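Local coordinates for superoxide dismutase [Mn/Fe] (Aeropyrum pernix, PDB 3AK2), which catalyses the dismutation of superoxide to dioxygen and hydrogen peroxide, working with either manganese or iron and carrying manganese here, at the interface of chains A and B. Numbering follows the deposited sequence. Chains: chain A/B, Superoxide dismutase [Mn/Fe].

Contact 1: the interface of chains A and B. Residues chain A 198, 201-202, 205; chain B 208-209, 212-213.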
ATOM      1  N   ARG A 198     -18.934  11.642  20.375  1.00 13.79           N
ATOM      2  CA  ARG A 198     -18.382  11.745  19.021  1.00 13.48           C
ATOM      3  C   ARG A 198     -19.467  11.627  17.955  1.00 13.51           C
ATOM      4  O   ARG A 198     -19.507  12.420  17.009  1.00 12.88           O
ATOM      5  CB  ARG A 198     -17.276  10.712  18.803  1.00 13.31           C
ATOM      6  CG  ARG A 198     -16.037  11.055  19.590  1.00 13.16           C
ATOM      7  CD  ARG A 198     -14.901  10.053  19.436  1.00 13.03           C
ATOM      8  NE  ARG A 198     -13.872  10.393  20.413  1.00 13.71           N
ATOM      9  CZ  ARG A 198     -12.932  11.318  20.241  1.00 16.16           C
ATOM     10  NH1 ARG A 198     -12.837  11.986  19.097  1.00 15.66           N
ATOM     11  NH2 ARG A 198     -12.076  11.566  21.222  1.00 17.65           N
ATOM     12  N   GLN A 201     -21.464  14.847  17.780  1.00 15.48           N
ATOM     13  CA  GLN A 201     -20.761  15.858  16.999  1.00 15.71           C
ATOM     14  C   GLN A 201     -20.843  15.583  15.499  1.00 15.45           C
ATOM     15  O   GLN A 201     -21.071  16.500  14.716  1.00 15.70           O
ATOM     16  CB  GLN A 201     -19.303  15.995  17.450  1.00 15.89           C
ATOM     17  CG  GLN A 201     -19.142  16.579  18.853  1.00 17.58           C
ATOM     18  CD  GLN A 201     -19.892  17.888  19.048  1.00 19.52           C
ATOM     19  OE1 GLN A 201     -19.734  18.838  18.275  1.00 20.78           O
ATOM     20  NE2 GLN A 201     -20.713  17.941  20.088  1.00 20.31           N
ATOM     21  N   ALA A 202     -20.683  14.318  15.114  1.00 15.24           N
ATOM     22  CA  ALA A 202     -20.772  13.919  13.706  1.00 15.35           C
ATOM     23  C   ALA A 202     -22.166  14.143  13.114  1.00 15.65           C
ATOM     24  O   ALA A 202     -22.295  14.661  12.002  1.00 15.08           O
ATOM     25  CB  ALA A 202     -20.328  12.475  13.536  1.00 15.06           C
ATOM     26  N   ASN A 205     -22.382  17.899  12.599  1.00 19.06           N
ATOM     27  CA  ASN A 205     -21.322  18.622  11.877  1.00 18.74           C
ATOM     28  C   ASN A 205     -20.835  18.054  10.532  1.00 18.42           C
ATOM     29  O   ASN A 205     -20.370  18.813   9.681  1.00 18.06           O
ATOM     30  CB  ASN A 205     -20.096  18.808  12.790  1.00 18.96           C
ATOM     31  CG  ASN A 205     -20.351  19.764  13.948  1.00 19.84           C
ATOM     32  OD1 ASN A 205     -20.460  19.344  15.102  1.00 22.05           O
ATOM     33  ND2 ASN A 205     -20.426  21.054  13.647  1.00 20.44           N
TER
ATOM     34  N   PRO B 208     -14.722  20.329  16.099  1.00 18.91           N
ATOM     35  CA  PRO B 208     -15.542  19.609  17.091  1.00 19.23           C
ATOM     36  C   PRO B 208     -15.737  18.096  16.880  1.00 19.33           C
ATOM     37  O   PRO B 208     -16.115  17.398  17.822  1.00 19.57           O
ATOM     38  CB  PRO B 208     -16.900  20.315  16.998  1.00 19.42           C
ATOM     39  CG  PRO B 208     -16.600  21.654  16.483  1.00 19.54           C
ATOM     40  CD  PRO B 208     -15.469  21.462  15.521  1.00 18.73           C
ATOM     41  N   LEU B 209     -15.492  17.596  15.669  1.00 19.31           N
ATOM     42  CA  LEU B 209     -15.633  16.164  15.384  1.00 19.05           C
ATOM     43  C   LEU B 209     -14.619  15.319  16.148  1.00 19.30           C
ATOM     44  O   LEU B 209     -14.836  14.123  16.370  1.00 19.42           O
ATOM     45  CB  LEU B 209     -15.461  15.890  13.887  1.00 18.89           C
ATOM     46  CG  LEU B 209     -16.496  16.407  12.888  1.00 18.36           C
ATOM     47  CD1 LEU B 209     -15.999  16.198  11.465  1.00 17.47           C
ATOM     48  CD2 LEU B 209     -17.835  15.721  13.099  1.00 17.72           C
ATOM     49  N   LEU B 212     -13.588  17.422  21.274  1.00 23.74           N
ATOM     50  CA  LEU B 212     -14.959  17.668  21.730  1.00 24.50           C
ATOM     51  C   LEU B 212     -15.126  19.026  22.416  1.00 25.10           C
ATOM     52  O   LEU B 212     -14.251  19.446  23.175  1.00 25.38           O
ATOM     53  CB  LEU B 212     -15.433  16.542  22.662  1.00 24.58           C
ATOM     54  CG  LEU B 212     -15.511  15.103  22.131  1.00 24.72           C
ATOM     55  CD1 LEU B 212     -15.859  14.147  23.259  1.00 25.38           C
ATOM     56  CD2 LEU B 212     -16.513  14.964  20.990  1.00 24.31           C
ATOM     57  N   PRO B 213     -16.250  19.720  22.140  1.00 25.58           N
ATOM     58  CA  PRO B 213     -16.525  21.011  22.765  1.00 25.90           C
ATOM     59  C   PRO B 213     -17.221  20.864  24.117  1.00 26.08           C
ATOM     60  O   PRO B 213     -16.782  20.076  24.955  1.00 26.38           O
ATOM     61  CB  PRO B 213     -17.455  21.691  21.759  1.00 25.93           C
ATOM     62  CG  PRO B 213     -18.165  20.564  21.068  1.00 25.91           C
ATOM     63  CD  PRO B 213     -17.323  19.321  21.207  1.00 25.70           C
TER
HETATM   64  O   HOH W   1     -17.141  12.942  15.549  1.00 15.71           O
HETATM   65  O   HOH W   2     -13.911  11.523  16.530  1.00 19.53           O
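A largely apolar patch of a two-fold symmetric interface joins the C-terminal tail of chain B to the helix 192-205 of chain A, and it probably helps to hold the two subunits together in the tetrameric assembly. A:Gln201 is its centre. Its chain bends at the second torsion (chi2 -52°), which brings the amide round to meet B:Pro213 tip to tip, with CD 3.6 Å from the proline CD. On the way CG passes the carbonyl oxygen of B:Pro208 and the CD2 methyl of B:Leu212, at 3.3 Å from B:Pro208 O. No direct polar bond crosses here; the amide packs against the proline rings. B:Leu209, from the 3-10 helix 207-209, turns its CD2 branch onto the helix backbone, 3.5 Å from the CA of A:Ala202, and the same methyl lies 3.8 Å from the CB of A:Asn205. Its carbonyl oxygen takes two waters. One, 2.7 Å from B:Leu209 O, continues to the backbone O of A:Arg198; the other lies in the guanidinium plane at the edge of A:Arg198, 2.8 Å from NH1. Packing and water bridges together fasten the chain end of one subunit to its neighbour, probably supporting the stability of the enzyme.

Contact 2: the interface of chains A and B. Residues chain A 124, 126, 146, 148, 153; chain B 63, 66-67.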
ATOM      1  N   THR A 124      -8.732  -9.409  11.943  1.00 11.89           N
ATOM      2  CA  THR A 124      -8.230  -9.805  10.629  1.00 11.91           C
ATOM      3  C   THR A 124      -7.509  -8.692   9.860  1.00 11.62           C
ATOM      4  O   THR A 124      -7.287  -8.816   8.655  1.00 11.48           O
ATOM      5  CB  THR A 124      -9.346 -10.414   9.757  1.00 11.95           C
ATOM      6  OG1 THR A 124     -10.365  -9.434   9.517  1.00 12.89           O
ATOM      7  CG2 THR A 124      -9.949 -11.670  10.422  1.00 12.82           C
ATOM      8  N   GLU A 126      -4.578  -7.150   8.271  1.00 11.46           N
ATOM      9  CA  GLU A 126      -3.384  -7.803   7.767  1.00 11.53           C
ATOM     10  C   GLU A 126      -2.171  -6.923   8.039  1.00 11.86           C
ATOM     11  O   GLU A 126      -2.091  -5.798   7.550  1.00 12.14           O
ATOM     12  CB  GLU A 126      -3.534  -8.070   6.282  1.00 11.39           C
ATOM     13  CG  GLU A 126      -2.456  -8.958   5.728  1.00 11.41           C
ATOM     14  CD  GLU A 126      -2.703  -9.281   4.286  1.00 12.01           C
ATOM     15  OE1 GLU A 126      -3.122 -10.425   4.003  1.00 12.44           O
ATOM     16  OE2 GLU A 126      -2.498  -8.379   3.442  1.00 10.98           O
ATOM     17  N   GLN A 146     -11.384  -1.379   8.037  1.00  9.42           N
ATOM     18  CA  GLN A 146     -10.029  -1.533   8.550  1.00  9.25           C
ATOM     19  C   GLN A 146      -9.134  -0.434   8.013  1.00  8.97           C
ATOM     20  O   GLN A 146      -9.346   0.083   6.901  1.00  9.15           O
ATOM     21  CB  GLN A 146      -9.418  -2.850   8.095  1.00  9.11           C
ATOM     22  CG  GLN A 146     -10.110  -4.091   8.598  1.00 10.37           C
ATOM     23  CD  GLN A 146      -9.526  -5.346   7.991  1.00  9.72           C
ATOM     24  OE1 GLN A 146      -8.953  -5.317   6.901  1.00  9.99           O
ATOM     25  NE2 GLN A 146      -9.676  -6.465   8.691  1.00 10.25           N
ATOM     26  N   GLU A 148      -4.869  -0.082   7.521  1.00  8.81           N
ATOM     27  CA  GLU A 148      -3.534  -0.674   7.647  1.00  9.07           C
ATOM     28  C   GLU A 148      -2.524   0.438   7.920  1.00  9.36           C
ATOM     29  O   GLU A 148      -2.724   1.578   7.490  1.00  9.35           O
ATOM     30  CB  GLU A 148      -3.174  -1.478   6.394  1.00  9.37           C
ATOM     31  CG  GLU A 148      -3.973  -2.777   6.287  1.00  9.37           C
ATOM     32  CD  GLU A 148      -3.655  -3.609   5.055  1.00 10.13           C
ATOM     33  OE1 GLU A 148      -4.516  -4.434   4.683  1.00 10.37           O
ATOM     34  OE2 GLU A 148      -2.561  -3.446   4.460  1.00 11.42           O
ATOM     35  N   LEU A 153      -6.007   2.364   3.402  1.00  8.11           N
ATOM     36  CA  LEU A 153      -7.435   1.980   3.418  1.00  8.28           C
ATOM     37  C   LEU A 153      -8.338   3.016   4.069  1.00  8.38           C
ATOM     38  O   LEU A 153      -9.559   2.932   3.929  1.00  8.47           O
ATOM     39  CB  LEU A 153      -7.695   0.601   4.048  1.00  8.71           C
ATOM     40  CG  LEU A 153      -6.892  -0.596   3.536  1.00  8.61           C
ATOM     41  CD1 LEU A 153      -7.298  -1.864   4.279  1.00  9.43           C
ATOM     42  CD2 LEU A 153      -7.034  -0.780   2.035  1.00 10.93           C
TER
ATOM     43  N   ARG B  63     -12.238  -8.750   5.800  1.00 11.12           N
ATOM     44  CA  ARG B  63     -11.131  -7.929   5.319  1.00 10.67           C
ATOM     45  C   ARG B  63     -11.288  -7.579   3.843  1.00 10.67           C
ATOM     46  O   ARG B  63     -11.134  -6.411   3.452  1.00 10.46           O
ATOM     47  CB  ARG B  63      -9.805  -8.649   5.549  1.00 10.80           C
ATOM     48  CG  ARG B  63      -8.626  -7.976   4.875  1.00 10.46           C
ATOM     49  CD  ARG B  63      -7.340  -8.580   5.336  1.00 11.27           C
ATOM     50  NE  ARG B  63      -7.160  -9.934   4.825  1.00 12.70           N
ATOM     51  CZ  ARG B  63      -6.554 -10.911   5.490  1.00 13.92           C
ATOM     52  NH1 ARG B  63      -6.424 -12.104   4.930  1.00 13.79           N
ATOM     53  NH2 ARG B  63      -6.090 -10.704   6.718  1.00 15.39           N
ATOM     54  N   MET B  66     -14.332  -5.259   3.152  1.00  9.78           N
ATOM     55  CA  MET B  66     -14.028  -3.911   3.629  1.00  9.79           C
ATOM     56  C   MET B  66     -12.982  -3.195   2.771  1.00  9.63           C
ATOM     57  O   MET B  66     -13.078  -1.989   2.573  1.00  9.78           O
ATOM     58  CB  MET B  66     -13.682  -3.900   5.111  1.00 10.08           C
ATOM     59  CG  MET B  66     -14.916  -4.119   5.949  1.00 10.59           C
ATOM     60  SD  MET B  66     -14.576  -4.325   7.693  1.00 10.72           S
ATOM     61  CE  MET B  66     -16.240  -4.653   8.260  1.00 11.48           C
ATOM     62  N   ARG B  67     -12.010  -3.937   2.238  1.00  9.14           N
ATOM     63  CA  ARG B  67     -11.086  -3.374   1.246  1.00  9.14           C
ATOM     64  C   ARG B  67     -11.845  -2.874   0.010  1.00  9.16           C
ATOM     65  O   ARG B  67     -11.551  -1.789  -0.515  1.00  8.97           O
ATOM     66  CB  ARG B  67     -10.025  -4.396   0.838  1.00  9.32           C
ATOM     67  CG  ARG B  67      -8.862  -4.500   1.805  1.00  9.50           C
ATOM     68  CD  ARG B  67      -8.025  -5.730   1.514  1.00  9.98           C
ATOM     69  NE  ARG B  67      -6.779  -5.745   2.270  1.00 10.36           N
ATOM     70  CZ  ARG B  67      -5.956  -6.790   2.338  1.00 10.43           C
ATOM     71  NH1 ARG B  67      -6.253  -7.923   1.710  1.00 10.86           N
ATOM     72  NH2 ARG B  67      -4.836  -6.702   3.041  1.00 10.20           N
TER
HETATM   73  O   HOH W   3     -10.277  -4.065   4.886  1.00 10.77           O
HETATM   74  O   HOH W   4      -4.872 -10.320   1.971  1.00 11.22           O
HETATM   75  O   HOH W   5     -11.359 -11.159   7.273  1.00 19.52           O
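NH2 of B:Arg67 is shared by two carboxylates of chain A. The shorter bond, 2.8 Å, runs from NH2 of B:Arg67 to OE1 of A:Glu148, nearly straight at 166° at the hydrogen and received on the syn lone pair. A second bond, 2.9 Å long, joins NH2 of B:Arg67 to OE2 of A:Glu126; this oxygen lies in the guanidinium plane, but the nitrogen comes to it from above the carboxylate plane. The two acids thus grip one guanidinium nitrogen as salt bridges and should favour its positive charge. CG of B:Arg67 packs 3.9 Å from CD1 of A:Leu153, and the chain runs extended from there to NE, carrying the guanidinium to the two acids. A water bridges NH1 of B:Arg67 to the other oxygen, OE1, of A:Glu126. OE1 of A:Glu126 also sits over the centre of the B:Arg63 guanidinium face, in a longer salt bridge 3.8 Å from NH1 of B:Arg63. B:Arg63 bends at its third torsion (chi3 70°) and sends NH2 to the backbone O of A:Thr124, 3.0 Å away and tilted out of the guanidinium plane. Its CD covers a face of the B:Arg67 guanidinium, while its CG packs 3.4 Å from OE1 of A:Gln146, whose amide oxygen reaches B:Arg63 O through water. In the fold, the N-terminal part of helix 62-82 of chain B lies against strand 141-148 of chain A, the loop after that strand, which carries A:Leu153, and the loop following helix 111-123.

Contact 3: the interface of chains A and B. Residues chain A 77, 81, 158-160, 198, 202, 209; chain B 156-157, 209-210.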
ATOM      1  N   ILE A  77      -3.559  11.438  15.016  1.00  8.59           N
ATOM      2  CA  ILE A  77      -5.002  11.557  15.202  1.00  9.14           C
ATOM      3  C   ILE A  77      -5.658  10.244  15.645  1.00  9.16           C
ATOM      4  O   ILE A  77      -6.552  10.256  16.487  1.00  9.20           O
ATOM      5  CB  ILE A  77      -5.703  12.188  13.984  1.00  9.34           C
ATOM      6  CG1 ILE A  77      -7.092  12.688  14.399  1.00 10.02           C
ATOM      7  CG2 ILE A  77      -5.724  11.233  12.779  1.00  9.35           C
ATOM      8  CD1 ILE A  77      -7.778  13.525  13.357  1.00 11.68           C
ATOM      9  N   ILE A  81      -7.787   9.714  19.232  1.00 10.20           N
ATOM     10  CA  ILE A  81      -9.141   9.177  19.380  1.00 10.27           C
ATOM     11  C   ILE A  81      -9.130   7.919  20.263  1.00 10.35           C
ATOM     12  O   ILE A  81     -10.007   7.739  21.116  1.00 10.70           O
ATOM     13  CB  ILE A  81      -9.775   8.882  18.000  1.00 10.24           C
ATOM     14  CG1 ILE A  81      -9.855  10.169  17.168  1.00  9.99           C
ATOM     15  CG2 ILE A  81     -11.152   8.236  18.162  1.00 10.73           C
ATOM     16  CD1 ILE A  81     -10.213   9.948  15.709  1.00 11.07           C
ATOM     17  N   LEU A 158     -15.382   9.723   5.959  1.00 10.10           N
ATOM     18  CA  LEU A 158     -15.662   8.900   7.134  1.00 10.13           C
ATOM     19  C   LEU A 158     -15.000   9.452   8.386  1.00 10.31           C
ATOM     20  O   LEU A 158     -13.799   9.718   8.398  1.00 10.75           O
ATOM     21  CB  LEU A 158     -15.204   7.462   6.901  1.00 10.14           C
ATOM     22  CG  LEU A 158     -15.812   6.719   5.712  1.00  9.98           C
ATOM     23  CD1 LEU A 158     -15.254   5.308   5.654  1.00 11.03           C
ATOM     24  CD2 LEU A 158     -17.330   6.690   5.772  1.00 11.89           C
ATOM     25  N   VAL A 159     -15.800   9.627   9.433  1.00 10.20           N
ATOM     26  CA  VAL A 159     -15.331  10.187  10.694  1.00 10.32           C
ATOM     27  C   VAL A 159     -15.212   9.062  11.718  1.00 10.64           C
ATOM     28  O   VAL A 159     -16.238   8.550  12.167  1.00 10.97           O
ATOM     29  CB  VAL A 159     -16.327  11.236  11.236  1.00 10.37           C
ATOM     30  CG1 VAL A 159     -15.847  11.798  12.575  1.00 10.54           C
ATOM     31  CG2 VAL A 159     -16.549  12.351  10.219  1.00 10.79           C
ATOM     32  N   PRO A 160     -13.979   8.662  12.093  1.00 10.59           N
ATOM     33  CA  PRO A 160     -13.850   7.632  13.127  1.00 10.77           C
ATOM     34  C   PRO A 160     -14.443   8.087  14.456  1.00 10.80           C
ATOM     35  O   PRO A 160     -14.111   9.170  14.945  1.00 11.29           O
ATOM     36  CB  PRO A 160     -12.330   7.436  13.252  1.00 10.74           C
ATOM     37  CG  PRO A 160     -11.770   7.943  11.970  1.00 11.62           C
ATOM     38  CD  PRO A 160     -12.661   9.098  11.597  1.00 10.73           C
ATOM     39  N   ARG A 198     -18.934  11.642  20.375  1.00 13.79           N
ATOM     40  CA  ARG A 198     -18.382  11.745  19.021  1.00 13.48           C
ATOM     41  C   ARG A 198     -19.467  11.627  17.955  1.00 13.51           C
ATOM     42  O   ARG A 198     -19.507  12.420  17.009  1.00 12.88           O
ATOM     43  CB  ARG A 198     -17.276  10.712  18.803  1.00 13.31           C
ATOM     44  CG  ARG A 198     -16.037  11.055  19.590  1.00 13.16           C
ATOM     45  CD  ARG A 198     -14.901  10.053  19.436  1.00 13.03           C
ATOM     46  NE  ARG A 198     -13.872  10.393  20.413  1.00 13.71           N
ATOM     47  CZ  ARG A 198     -12.932  11.318  20.241  1.00 16.16           C
ATOM     48  NH1 ARG A 198     -12.837  11.986  19.097  1.00 15.66           N
ATOM     49  NH2 ARG A 198     -12.076  11.566  21.222  1.00 17.65           N
ATOM     50  N   ALA A 202     -20.683  14.318  15.114  1.00 15.24           N
ATOM     51  CA  ALA A 202     -20.772  13.919  13.706  1.00 15.35           C
ATOM     52  C   ALA A 202     -22.166  14.143  13.114  1.00 15.65           C
ATOM     53  O   ALA A 202     -22.295  14.661  12.002  1.00 15.08           O
ATOM     54  CB  ALA A 202     -20.328  12.475  13.536  1.00 15.06           C
ATOM     55  N   LEU A 209     -19.745  19.463   5.456  1.00 19.27           N
ATOM     56  CA  LEU A 209     -18.358  19.583   5.002  1.00 19.10           C
ATOM     57  C   LEU A 209     -18.204  19.190   3.535  1.00 19.38           C
ATOM     58  O   LEU A 209     -17.250  19.606   2.873  1.00 19.42           O
ATOM     59  CB  LEU A 209     -17.428  18.699   5.845  1.00 18.75           C
ATOM     60  CG  LEU A 209     -17.207  18.978   7.333  1.00 17.73           C
ATOM     61  CD1 LEU A 209     -16.476  17.817   7.997  1.00 16.75           C
ATOM     62  CD2 LEU A 209     -16.438  20.267   7.528  1.00 17.11           C
TER
ATOM     63  N   ALA B 156      -7.436   9.953   8.546  1.00  8.66           N
ATOM     64  CA  ALA B 156      -8.589  10.476   9.258  1.00  8.92           C
ATOM     65  C   ALA B 156      -8.402  11.970   9.520  1.00  8.83           C
ATOM     66  O   ALA B 156      -7.286  12.499   9.448  1.00  8.21           O
ATOM     67  CB  ALA B 156      -8.767   9.730  10.566  1.00  9.32           C
ATOM     68  N   GLY B 157      -9.510  12.650   9.796  1.00  9.08           N
ATOM     69  CA  GLY B 157      -9.490  14.048  10.221  1.00 10.23           C
ATOM     70  C   GLY B 157      -9.474  15.052   9.092  1.00 10.14           C
ATOM     71  O   GLY B 157     -10.412  15.838   8.933  1.00 11.04           O
ATOM     72  N   LEU B 209     -15.492  17.596  15.669  1.00 19.31           N
ATOM     73  CA  LEU B 209     -15.633  16.164  15.384  1.00 19.05           C
ATOM     74  C   LEU B 209     -14.619  15.319  16.148  1.00 19.30           C
ATOM     75  O   LEU B 209     -14.836  14.123  16.370  1.00 19.42           O
ATOM     76  CB  LEU B 209     -15.461  15.890  13.887  1.00 18.89           C
ATOM     77  CG  LEU B 209     -16.496  16.407  12.888  1.00 18.36           C
ATOM     78  CD1 LEU B 209     -15.999  16.198  11.465  1.00 17.47           C
ATOM     79  CD2 LEU B 209     -17.835  15.721  13.099  1.00 17.72           C
ATOM     80  N   TYR B 210     -13.521  15.957  16.551  1.00 19.15           N
ATOM     81  CA  TYR B 210     -12.353  15.253  17.070  1.00 19.50           C
ATOM     82  C   TYR B 210     -11.931  15.740  18.443  1.00 20.19           C
ATOM     83  O   TYR B 210     -11.636  14.939  19.333  1.00 20.53           O
ATOM     84  CB  TYR B 210     -11.207  15.385  16.071  1.00 18.92           C
ATOM     85  CG  TYR B 210     -11.570  14.761  14.758  1.00 17.47           C
ATOM     86  CD1 TYR B 210     -11.622  13.379  14.635  1.00 16.61           C
ATOM     87  CD2 TYR B 210     -11.905  15.542  13.651  1.00 15.93           C
ATOM     88  CE1 TYR B 210     -11.970  12.783  13.455  1.00 15.50           C
ATOM     89  CE2 TYR B 210     -12.259  14.947  12.443  1.00 15.59           C
ATOM     90  CZ  TYR B 210     -12.287  13.559  12.361  1.00 14.82           C
ATOM     91  OH  TYR B 210     -12.623  12.908  11.199  1.00 16.59           O
TER
HETATM   92  O   HOH W   6     -17.141  12.942  15.549  1.00 15.71           O
HETATM   93  O   HOH W   7     -11.855  11.530   8.619  1.00 16.37           O
HETATM   94  O   HOH W   8     -13.911  11.523  16.530  1.00 19.53           O
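The chain B backbone turns at B:Gly157, with phi 86° and psi -65°, and the CA of this glycine lies 3.6 Å from the CD1 methyl of A:Ile77. That methyl also lies over one face of the B:Tyr210 ring, toward the rim, while A:Ile81 brings its CD1 to the ring's CD1 at 3.9 Å. CG1 of A:Val159, anti to the backbone N, points to the phenol end, 3.7 Å from B:Tyr210 OH. A water links this OH to A:Leu158 O and B:Gly157 N. Beside it, CG of A:Pro160 packs 3.8 Å from CB of B:Ala156. A:Leu209 and B:Leu209 meet tip to tip, CD1 to CD1 at 3.9 Å. At the tyrosine backbone, NH1 of A:Arg198 donates a bent bond of 3.2 Å to B:Tyr210 O (143° at the hydrogen). NH1 also meets a water, in the guanidinium plane, that reaches A:Pro160 O and B:Leu209 O. Within chain A, CG2 of A:Ile81 lies over one guanidinium face, toward its rim. An alanine in place of A:Arg198 would probably leave the B:Tyr210 carbonyl without this donor and that water less firmly held. Together these contacts pack the tyrosine ring against aliphatic side chains of the other subunit, its polar atoms met by water and A:Arg198, and probably stabilise the subunit pairing.

Contact 1 and contact 3 are neighbours, their C-alpha centres about 8 Å apart, and share A:Arg198, A:Ala202 and B:Leu209; helix 192-205 of chain A and the C-terminal tail of chain B thus serve both. Contact 2 is separate, its C-alpha centre about 26 Å from that of contact 1 and about 19 Å from that of contact 3, and is charged where the others are mainly apolar. The same element, helix 62-82, serves contact 2 with its early part from chain B and contact 3 with its later part from chain A; by the two-fold each subunit's helix takes both roles, spreading the attachment across the pair.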